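PDB 6MPR: malonate decarboxylase subunit alpha from Acinetobacter baumannii ATCC 17978, which probably acts as the transferase that swaps acetyl for malonyl on the acyl-carrier protein of malonate decarboxylase. Local coordinates for residues A[164-169]-A[197-202]; A[171-176]-A[208-213]. One frame throughout, in Å; residues are numbered along the deposited sequence.

Contact 1. Residues A[164-169]-A[197-202]; sequences FMADRQ and VQVNEL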
# COMPACT_ATOMS: atom_id res chain seq x y z
N PHE A 164 1.85 -25.09 3.19
CA PHE A 164 2.46 -26.24 3.84
C PHE A 164 1.45 -27.34 4.09
O PHE A 164 1.72 -28.52 3.84
CB PHE A 164 3.10 -25.82 5.17
CG PHE A 164 4.41 -25.13 5.03
CD1 PHE A 164 5.56 -25.85 4.73
CD2 PHE A 164 4.51 -23.75 5.20
CE1 PHE A 164 6.79 -25.21 4.61
CE2 PHE A 164 5.73 -23.11 5.06
CZ PHE A 164 6.87 -23.83 4.78
N MET A 165 0.28 -26.97 4.61
CA MET A 165 -0.65 -27.98 5.12
C MET A 165 -2.08 -27.50 4.91
O MET A 165 -2.36 -26.30 4.99
CB MET A 165 -0.36 -28.26 6.60
CG MET A 165 -1.15 -29.39 7.21
SD MET A 165 -0.70 -29.62 8.94
CE MET A 165 0.62 -30.83 8.78
N ALA A 166 -2.97 -28.44 4.61
CA ALA A 166 -4.40 -28.17 4.59
C ALA A 166 -5.12 -29.26 5.38
O ALA A 166 -4.65 -30.40 5.46
CB ALA A 166 -4.97 -28.13 3.17
N ASP A 167 -6.25 -28.88 5.95
CA ASP A 167 -7.17 -29.89 6.47
C ASP A 167 -8.18 -30.21 5.36
O ASP A 167 -8.09 -29.67 4.25
CB ASP A 167 -7.83 -29.41 7.76
CG ASP A 167 -8.80 -28.25 7.55
OD1 ASP A 167 -9.15 -27.91 6.40
OD2 ASP A 167 -9.23 -27.68 8.57
N ARG A 168 -9.16 -31.06 5.65
CA ARG A 168 -10.08 -31.49 4.61
C ARG A 168 -11.22 -30.50 4.37
O ARG A 168 -12.06 -30.74 3.50
CB ARG A 168 -10.64 -32.87 4.93
CG ARG A 168 -9.56 -33.94 4.91
CD ARG A 168 -10.14 -35.32 5.05
NE ARG A 168 -9.12 -36.34 4.88
CZ ARG A 168 -8.82 -36.91 3.71
NH1 ARG A 168 -9.46 -36.53 2.61
NH2 ARG A 168 -7.88 -37.83 3.65
N GLN A 169 -11.25 -29.39 5.10
CA GLN A 169 -12.17 -28.31 4.80
C GLN A 169 -11.56 -27.26 3.87
O GLN A 169 -12.30 -26.45 3.31
CB GLN A 169 -12.62 -27.63 6.09
CG GLN A 169 -13.66 -28.42 6.87
CD GLN A 169 -14.99 -28.43 6.15
OE1 GLN A 169 -15.71 -27.43 6.15
NE2 GLN A 169 -15.32 -29.56 5.53
N VAL A 197 -5.33 -24.67 -3.95
CA VAL A 197 -4.09 -24.58 -3.17
C VAL A 197 -3.43 -25.96 -3.14
O VAL A 197 -4.00 -26.93 -2.63
CB VAL A 197 -4.35 -24.08 -1.73
CG1 VAL A 197 -3.03 -23.82 -1.00
CG2 VAL A 197 -5.20 -22.80 -1.76
N GLN A 198 -2.21 -26.04 -3.67
CA GLN A 198 -1.41 -27.24 -3.43
C GLN A 198 -0.78 -27.17 -2.04
O GLN A 198 -0.34 -26.10 -1.59
CB GLN A 198 -0.33 -27.39 -4.51
CG GLN A 198 0.74 -26.29 -4.50
CD GLN A 198 1.99 -26.72 -5.23
OE1 GLN A 198 2.07 -26.62 -6.45
NE2 GLN A 198 2.97 -27.23 -4.48
N VAL A 199 -0.76 -28.31 -1.34
CA VAL A 199 -0.14 -28.37 -0.01
C VAL A 199 0.85 -29.51 0.06
O VAL A 199 0.71 -30.53 -0.63
CB VAL A 199 -1.18 -28.49 1.13
CG1 VAL A 199 -2.03 -27.22 1.22
CG2 VAL A 199 -2.05 -29.74 0.97
N ASN A 200 1.86 -29.34 0.92
CA ASN A 200 2.84 -30.40 1.13
C ASN A 200 2.23 -31.59 1.85
O ASN A 200 2.62 -32.74 1.58
CB ASN A 200 4.03 -29.88 1.94
CG ASN A 200 4.83 -28.84 1.19
OD1 ASN A 200 4.58 -28.59 0.00
ND2 ASN A 200 5.78 -28.23 1.86
N GLU A 201 1.28 -31.35 2.76
CA GLU A 201 0.68 -32.37 3.61
C GLU A 201 -0.81 -32.10 3.78
O GLU A 201 -1.24 -30.95 3.91
CB GLU A 201 1.30 -32.35 5.01
CG GLU A 201 2.61 -33.03 5.17
CD GLU A 201 3.04 -32.97 6.62
OE1 GLU A 201 3.54 -31.91 7.03
OE2 GLU A 201 2.81 -33.96 7.35
N LEU A 202 -1.59 -33.18 3.86
CA LEU A 202 -3.01 -33.11 4.18
C LEU A 202 -3.26 -33.72 5.55
O LEU A 202 -2.78 -34.82 5.83
CB LEU A 202 -3.84 -33.85 3.13
CG LEU A 202 -5.36 -33.85 3.28
CD1 LEU A 202 -5.93 -32.48 2.96
CD2 LEU A 202 -5.97 -34.92 2.38
O HOH W 1 3.73 -29.63 6.14
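Phe164 and Asn200 lie side by side and point the same way, with the ring and the amide plane nearly perpendicular (86°) and Phe164 CD1 3.7 Å from Asn200 ND2. The amide's other end is held outside the pair, where Asn200 OD1 accepts from the backbone N of Phe229, whose ring also meets that of Phe164 edge-to-face. Next along, Met165 slants over Glu201: CG stands anti to the backbone N (chi1 -174°), and a bend at chi3 brings CE to 3.6 Å from Glu201 OE1. A water lies between Phe164 O and Glu201 OE1, but its very short approach to OE1 leaves the bridge doubtful. On the other face of the sheet, Ala166 CB sits against Val199 CG1 at 3.6 Å. Leu202 CD1 lies near Ala166 O (3.5 Å) and Asp167 O, while its CD2 lies over one face of the Arg168 guanidinium, offset toward the rim and 3.7 Å from CZ; the two side chains cross at about a right angle. Arg168 NE keeps its charge partner in Asp204. The backbones run parallel, joined by Glu201 N to Phe164 O (3.1 Å, a bent bond) and by the straighter Ala166 N to Glu201 O (3.1 Å, 158°). Strands 158-163 and 194-199 are neighbours in the large parallel sheet; both strands turn a corner, at Phe164 and at Asn200, and pair again as 165-166 and 201-202. Phe164 and Met165 both face Tyr173, a classic beta bulge in the resulting three-stranded mixed sheet.

Contact 2. Residues A[171-176]-A[208-213]; sequences NIYTGP and ELPRVD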
# COMPACT_ATOMS: atom_id res chain seq x y z
N ASN A 171 -8.91 -25.20 5.05
CA ASN A 171 -8.06 -24.31 5.83
C ASN A 171 -6.60 -24.55 5.48
O ASN A 171 -6.16 -25.70 5.40
CB ASN A 171 -8.27 -24.54 7.33
CG ASN A 171 -9.65 -24.13 7.80
OD1 ASN A 171 -10.01 -22.95 7.75
ND2 ASN A 171 -10.42 -25.10 8.32
N ILE A 172 -5.82 -23.48 5.28
CA ILE A 172 -4.45 -23.59 4.83
C ILE A 172 -3.51 -23.02 5.88
O ILE A 172 -3.74 -21.93 6.41
CB ILE A 172 -4.19 -22.87 3.48
CG1 ILE A 172 -5.31 -23.14 2.47
CG2 ILE A 172 -2.85 -23.33 2.91
CD1 ILE A 172 -5.36 -24.58 1.97
N TYR A 173 -2.44 -23.75 6.15
CA TYR A 173 -1.29 -23.22 6.88
C TYR A 173 -0.21 -22.88 5.87
O TYR A 173 0.27 -23.76 5.14
CB TYR A 173 -0.79 -24.24 7.90
CG TYR A 173 0.51 -23.85 8.56
CD1 TYR A 173 0.60 -22.69 9.31
CD2 TYR A 173 1.66 -24.63 8.42
CE1 TYR A 173 1.80 -22.31 9.90
CE2 TYR A 173 2.86 -24.27 9.01
CZ TYR A 173 2.92 -23.11 9.75
OH TYR A 173 4.10 -22.73 10.34
N THR A 174 0.15 -21.59 5.79
CA THR A 174 1.24 -21.14 4.91
C THR A 174 2.51 -20.73 5.67
O THR A 174 3.59 -20.71 5.06
CB THR A 174 0.77 -19.96 4.04
OG1 THR A 174 0.21 -18.92 4.86
CG2 THR A 174 -0.29 -20.40 3.05
N GLY A 175 2.40 -20.39 6.95
CA GLY A 175 3.55 -20.28 7.84
C GLY A 175 4.57 -19.23 7.43
O GLY A 175 4.22 -18.13 6.98
N PRO A 176 5.85 -19.55 7.60
CA PRO A 176 6.90 -18.59 7.22
C PRO A 176 6.83 -18.16 5.76
O PRO A 176 7.27 -17.06 5.43
CB PRO A 176 8.21 -19.34 7.50
CG PRO A 176 7.82 -20.36 8.56
CD PRO A 176 6.40 -20.76 8.24
N GLU A 208 -5.12 -29.86 13.77
CA GLU A 208 -3.74 -30.28 13.57
C GLU A 208 -2.89 -29.20 12.90
O GLU A 208 -1.66 -29.30 12.94
CB GLU A 208 -3.64 -31.57 12.75
CG GLU A 208 -2.24 -32.22 12.86
CD GLU A 208 -2.13 -33.61 12.25
OE1 GLU A 208 -3.16 -34.21 11.88
OE2 GLU A 208 -0.98 -34.11 12.17
N LEU A 209 -3.50 -28.20 12.27
CA LEU A 209 -2.72 -27.17 11.63
C LEU A 209 -2.01 -26.32 12.68
O LEU A 209 -2.60 -26.02 13.73
CB LEU A 209 -3.58 -26.25 10.76
CG LEU A 209 -4.47 -26.83 9.67
CD1 LEU A 209 -5.19 -25.69 8.96
CD2 LEU A 209 -3.67 -27.61 8.69
N PRO A 210 -0.77 -25.92 12.45
CA PRO A 210 -0.12 -24.99 13.38
C PRO A 210 -0.94 -23.73 13.59
O PRO A 210 -1.13 -23.28 14.73
CB PRO A 210 1.23 -24.73 12.70
CG PRO A 210 1.50 -26.06 11.97
CD PRO A 210 0.15 -26.42 11.41
N ARG A 211 -1.47 -23.17 12.51
CA ARG A 211 -2.48 -22.12 12.56
C ARG A 211 -3.18 -22.10 11.21
O ARG A 211 -2.72 -22.72 10.24
CB ARG A 211 -1.84 -20.76 12.86
CG ARG A 211 -0.85 -20.32 11.79
CD ARG A 211 -0.22 -18.96 12.12
NE ARG A 211 0.59 -18.47 11.01
CZ ARG A 211 1.91 -18.35 11.04
NH1 ARG A 211 2.59 -18.67 12.14
NH2 ARG A 211 2.54 -17.89 9.96
N VAL A 212 -4.28 -21.34 11.14
CA VAL A 212 -4.98 -21.10 9.89
C VAL A 212 -4.52 -19.76 9.35
O VAL A 212 -4.76 -18.72 9.97
CB VAL A 212 -6.51 -21.12 10.08
CG1 VAL A 212 -7.19 -20.84 8.75
CG2 VAL A 212 -6.98 -22.48 10.63
N ASP A 213 -3.86 -19.78 8.20
CA ASP A 213 -3.46 -18.56 7.51
C ASP A 213 -4.45 -18.15 6.42
O ASP A 213 -4.61 -16.95 6.16
CB ASP A 213 -2.08 -18.74 6.88
CG ASP A 213 -0.98 -18.78 7.91
OD1 ASP A 213 -0.82 -17.78 8.63
OD2 ASP A 213 -0.27 -19.80 8.01
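Asp213 OD2 is gripped by two consecutive backbone amides, Thr174 N and Gly175 N, each at 2.9 Å. Both approach from the same face of the carboxylate: Thr174 N on the anti side, 22° out of plane, and Gly175 N from farther above it in an almost straight bond (179°). The other oxygen, OD1, takes Arg211 NE at 2.9 Å on its syn side, within the guanidinium plane, and forms a second salt bridge with Arg347. Beside these groups, Asp213 N donates to Ile172 O at 2.8 Å. The Tyr173 ring is sandwiched: Pro210 CB makes a CH-pi contact over one face, 3.8 Å from the ring centroid, and Gly175 N lies above the opposite face near the rim. With chi1 at 62°, Arg211 CG is set between its backbone N and carbonyl carbon, 3.7 Å from Tyr173 CD1; farther out, Tyr173 CE1 sits over the centre of one guanidinium face, 4.1 Å above the guanidinium plane. Arg211 NH1 pairs with Asp343, and Phe190 of the second subunit packs on the side chain. Arg211 O is buried without a polar partner. With two amides and two arginines around it, the buried Asp213 carboxylate is probably stabilised as the anion, fixing the loop to the turn after strand 172-173.

How the contacts relate
The centres of contacts 1 and 2 are 9 Å apart, and the four segments alternate along the chain: 164-169, 171-176, 197-202, 208-213. Strand 165-166 is the middle of the three-stranded sheet, parallel to 201-202 in contact 1 and antiparallel to 172-173, which carries contact 2. Probable hydrogen bonds from Tyr173 N to Met165 O and from Phe164 N to Tyr173 O, both 2.8 Å, join the two contacts directly, and Met165 CG packs on Leu209 CD2. The loop 208-213 thus lies along the far edge of a small sheet that grows out of the large parallel one, and Arg211 of that loop reaches Phe190 of the second subunit.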